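Local coordinates for FAD:protein FMN transferase (Vibrio cholerae, PDB 6NXI) that probably transfers the FMN moiety of FAD onto a threonine hydroxyl of a target flavoprotein, using magnesium, at residues N88-G93 with D269-G274. Sequence-based numbering, arbitrary orientation.
Sequences NGLTEG and DGLATG. With MG (magnesium ion), chain C; MG (magnesium ion), chain D; FAD (flavin-adenine dinucleotide), chain B.
Thr-91 rests its methyl group on the bare backbone of Gly-274, where a helix turn that holds two magnesium ions on one side meets the Schellman motif ending helix 75-90 on another. CG2 of Thr-91 lies 4.1 Å from CA of Gly-274; glycine suits the place because a CB there would run into that methyl, and without one CA of Thr-91 and CA of Gly-274 come within 5.9 Å. The threonine divides its branches: with chi1 at 64°, CG2 faces helix 265-278 while OG1 turns back to the end of its own helix and the loop after it, hydrogen-bonding with Leu-87 O and Leu-95 N. Leu-90, next to Thr-91, meets Leu-271, nearly a turn before Gly-274, obliquely through single methyls, CD2 to CD2, in purely apolar packing. Leu-271 also touches Val-260 of strand 255-262, so it lies between the end of helix 75-90 and the large antiparallel sheet.

The Schellman motif is closed by Gly-93 N to Asn-88 O (2.9 Å) and Glu-92 N to Gly-89 O. Glu-92 is the C-prime residue with positive phi, and Gly-93, at phi 93°, takes a conformation in which a CB would press on the preceding carbonyl oxygen.

Helix 265-278 turns Asp-269 and Thr-273, one turn apart, to the FAD diphosphate. Asp-269 suits its place because one carboxylate oxygen, OD1, bridges both magnesium ions, whose positive charge should offset that of the carboxylate and the phosphates; Glu-184 joins it on the chain D ion. OD2 takes hydrogen bonds from Gly-159 N and a metal-bound water, steadying the carboxylate. The magnesium of chain C, also bound by Thr-155 O, is gripped by both ends of the turn, Asp-269 O and Thr-273 OG1, each 2.3 Å from the metal.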
loop_
_atom_site.group_PDB
_atom_site.type_symbol
_atom_site.label_atom_id
_atom_site.label_comp_id
_atom_site.label_asym_id
_atom_site.label_seq_id
_atom_site.Cartn_x
_atom_site.Cartn_y
_atom_site.Cartn_z
ATOM N N ASN A 88 0.365 12.349 2.865
ATOM C CA ASN A 88 1.633 13.033 3.188
ATOM C C ASN A 88 1.366 14.061 4.309
ATOM O O ASN A 88 2.123 14.072 5.289
ATOM C CB ASN A 88 2.294 13.685 1.974
ATOM C CG ASN A 88 3.503 14.501 2.370
ATOM O OD1 ASN A 88 3.397 15.723 2.660
ATOM N ND2 ASN A 88 4.671 13.853 2.339
ATOM N N GLY A 89 0.349 14.925 4.186
ATOM C CA GLY A 89 0.054 15.898 5.257
ATOM C C GLY A 89 -0.274 15.200 6.567
ATOM O O GLY A 89 0.265 15.577 7.602
ATOM N N LEU A 90 -1.119 14.162 6.510
ATOM C CA LEU A 90 -1.637 13.522 7.730
ATOM C C LEU A 90 -0.473 12.843 8.450
ATOM O O LEU A 90 -0.476 12.881 9.656
ATOM C CB LEU A 90 -2.764 12.558 7.379
ATOM C CG LEU A 90 -3.480 11.960 8.584
ATOM C CD1 LEU A 90 -4.194 13.030 9.410
ATOM C CD2 LEU A 90 -4.450 10.892 8.119
ATOM N N THR A 91 0.508 12.301 7.718
ATOM C CA THR A 91 1.638 11.579 8.313
ATOM C C THR A 91 2.834 12.498 8.529
ATOM O O THR A 91 3.931 11.968 8.727
ATOM C CB THR A 91 1.959 10.318 7.487
ATOM O OG1 THR A 91 2.389 10.709 6.183
ATOM C CG2 THR A 91 0.791 9.373 7.440
ATOM N N GLU A 92 2.653 13.830 8.522
ATOM C CA GLU A 92 3.746 14.786 8.854
ATOM C C GLU A 92 4.930 14.544 7.894
ATOM O O GLU A 92 6.080 14.651 8.352
ATOM C CB GLU A 92 4.137 14.646 10.343
ATOM C CG GLU A 92 2.991 14.905 11.347
ATOM C CD GLU A 92 3.242 14.551 12.827
ATOM O OE1 GLU A 92 4.380 14.106 13.184
ATOM O OE2 GLU A 92 2.282 14.664 13.638
ATOM N N GLY A 93 4.681 14.194 6.620
ATOM C CA GLY A 93 5.743 14.050 5.593
ATOM C C GLY A 93 6.299 12.636 5.452
ATOM O O GLY A 93 7.162 12.418 4.563
ATOM N N ASP A 269 -3.643 1.297 2.701
ATOM C CA ASP A 269 -2.293 0.981 2.152
ATOM C C ASP A 269 -1.337 2.126 2.437
ATOM O O ASP A 269 -0.218 1.873 2.970
ATOM C CB ASP A 269 -2.435 0.649 0.667
ATOM C CG ASP A 269 -1.269 -0.082 0.031
ATOM O OD1 ASP A 269 -0.341 -0.479 0.785
ATOM O OD2 ASP A 269 -1.261 -0.182 -1.223
ATOM N N GLY A 270 -1.697 3.346 2.056
ATOM C CA GLY A 270 -0.881 4.547 2.319
ATOM C C GLY A 270 -0.637 4.724 3.801
ATOM O O GLY A 270 0.515 5.021 4.199
ATOM N N LEU A 271 -1.672 4.544 4.611
ATOM C CA LEU A 271 -1.568 4.767 6.075
ATOM C C LEU A 271 -0.613 3.780 6.721
ATOM O O LEU A 271 0.225 4.218 7.548
ATOM C CB LEU A 271 -2.949 4.681 6.712
ATOM C CG LEU A 271 -3.756 5.965 6.560
ATOM C CD1 LEU A 271 -5.160 5.722 7.050
ATOM C CD2 LEU A 271 -3.141 7.136 7.302
ATOM N N ALA A 272 -0.684 2.516 6.325
ATOM C CA ALA A 272 0.146 1.506 6.997
ATOM C C ALA A 272 1.621 1.886 6.793
ATOM O O ALA A 272 2.397 1.814 7.763
ATOM C CB ALA A 272 -0.197 0.141 6.460
ATOM N N THR A 273 2.007 2.267 5.569
ATOM C CA THR A 273 3.433 2.582 5.303
ATOM C C THR A 273 3.774 3.889 6.049
ATOM O O THR A 273 4.857 4.015 6.660
ATOM C CB THR A 273 3.695 2.669 3.793
ATOM O OG1 THR A 273 3.222 1.478 3.107
ATOM C CG2 THR A 273 5.179 2.874 3.561
ATOM N N GLY A 274 2.914 4.904 5.932
ATOM C CA GLY A 274 3.164 6.209 6.535
ATOM C C GLY A 274 3.317 6.124 8.027
ATOM O O GLY A 274 4.315 6.663 8.568
HETATM MG MG MG C . 1.471 1.175 1.579
HETATM MG MG MG D . 1.182 -1.970 0.441
HETATM P PA FAD B . 4.287 -0.821 1.159
HETATM O O1A FAD B . 4.838 -1.058 2.519
HETATM O O2A FAD B . 2.828 -0.681 0.973
HETATM O O5B FAD B . 4.994 0.450 0.498
HETATM C C5B FAD B . 6.421 0.302 0.273
HETATM C C4B FAD B . 6.802 0.743 -1.119
HETATM O O4B FAD B . 6.490 2.139 -1.353
HETATM C C3B FAD B . 8.303 0.602 -1.368
HETATM O O3B FAD B . 8.580 -0.673 -1.948
HETATM C C2B FAD B . 8.615 1.785 -2.293
HETATM O O2B FAD B . 8.311 1.476 -3.635
HETATM C C1B FAD B . 7.652 2.846 -1.776
HETATM N N9A FAD B . 8.109 3.645 -0.659
HETATM C C8A FAD B . 9.174 3.400 0.220
HETATM N N7A FAD B . 9.207 4.274 1.196
HETATM C C5A FAD B . 8.180 5.165 0.954
HETATM C C6A FAD B . 7.754 6.315 1.634
HETATM N N6A FAD B . 8.286 6.757 2.787
HETATM N N1A FAD B . 6.662 6.933 1.140
HETATM C C2A FAD B . 6.117 6.478 -0.005
HETATM N N3A FAD B . 6.433 5.397 -0.731
HETATM C C4A FAD B . 7.498 4.783 -0.188
HETATM N N1 FAD B . 7.126 -4.936 -8.765
HETATM C C2 FAD B . 7.846 -5.580 -9.747
HETATM O O2 FAD B . 8.849 -6.265 -9.444
HETATM N N3 FAD B . 7.483 -5.525 -11.054
HETATM C C4 FAD B . 6.396 -4.809 -11.483
HETATM O O4 FAD B . 6.113 -4.753 -12.672
HETATM C C4X FAD B . 5.633 -4.103 -10.494
HETATM N N5 FAD B . 4.591 -3.393 -10.876
HETATM C C5X FAD B . 3.880 -2.717 -9.912
HETATM C C6 FAD B . 2.776 -1.932 -10.302
HETATM C C7 FAD B . 2.006 -1.225 -9.402
HETATM C C7M FAD B . 0.832 -0.407 -9.890
HETATM C C8 FAD B . 2.334 -1.309 -8.027
HETATM C C8M FAD B . 1.547 -0.554 -6.988
HETATM C C9 FAD B . 3.430 -2.081 -7.627
HETATM C C9A FAD B . 4.211 -2.800 -8.542
HETATM N N10 FAD B . 5.329 -3.560 -8.178
HETATM C C10 FAD B . 6.074 -4.234 -9.130
HETATM C "C1'" FAD B . 5.675 -3.728 -6.750
HETATM C "C2'" FAD B . 6.360 -2.561 -6.134
HETATM O "O2'" FAD B . 7.626 -2.343 -6.749
HETATM C "C3'" FAD B . 6.575 -2.838 -4.636
HETATM O "O3'" FAD B . 7.423 -3.941 -4.409
HETATM C "C4'" FAD B . 5.307 -3.167 -3.871
HETATM O "O4'" FAD B . 4.254 -2.339 -4.339
HETATM C "C5'" FAD B . 5.514 -3.072 -2.373
HETATM O "O5'" FAD B . 4.218 -3.194 -1.736
HETATM P P FAD B . 4.146 -3.418 -0.171
HETATM O O1P FAD B . 5.099 -4.433 0.274
HETATM O O2P FAD B . 2.654 -3.508 0.061
HETATM O O3P FAD B . 4.759 -2.020 0.269
HETATM O O HOH W 1 1.038 -1.198 -1.789
HETATM O O HOH W 2 0.880 -1.795 3.002
#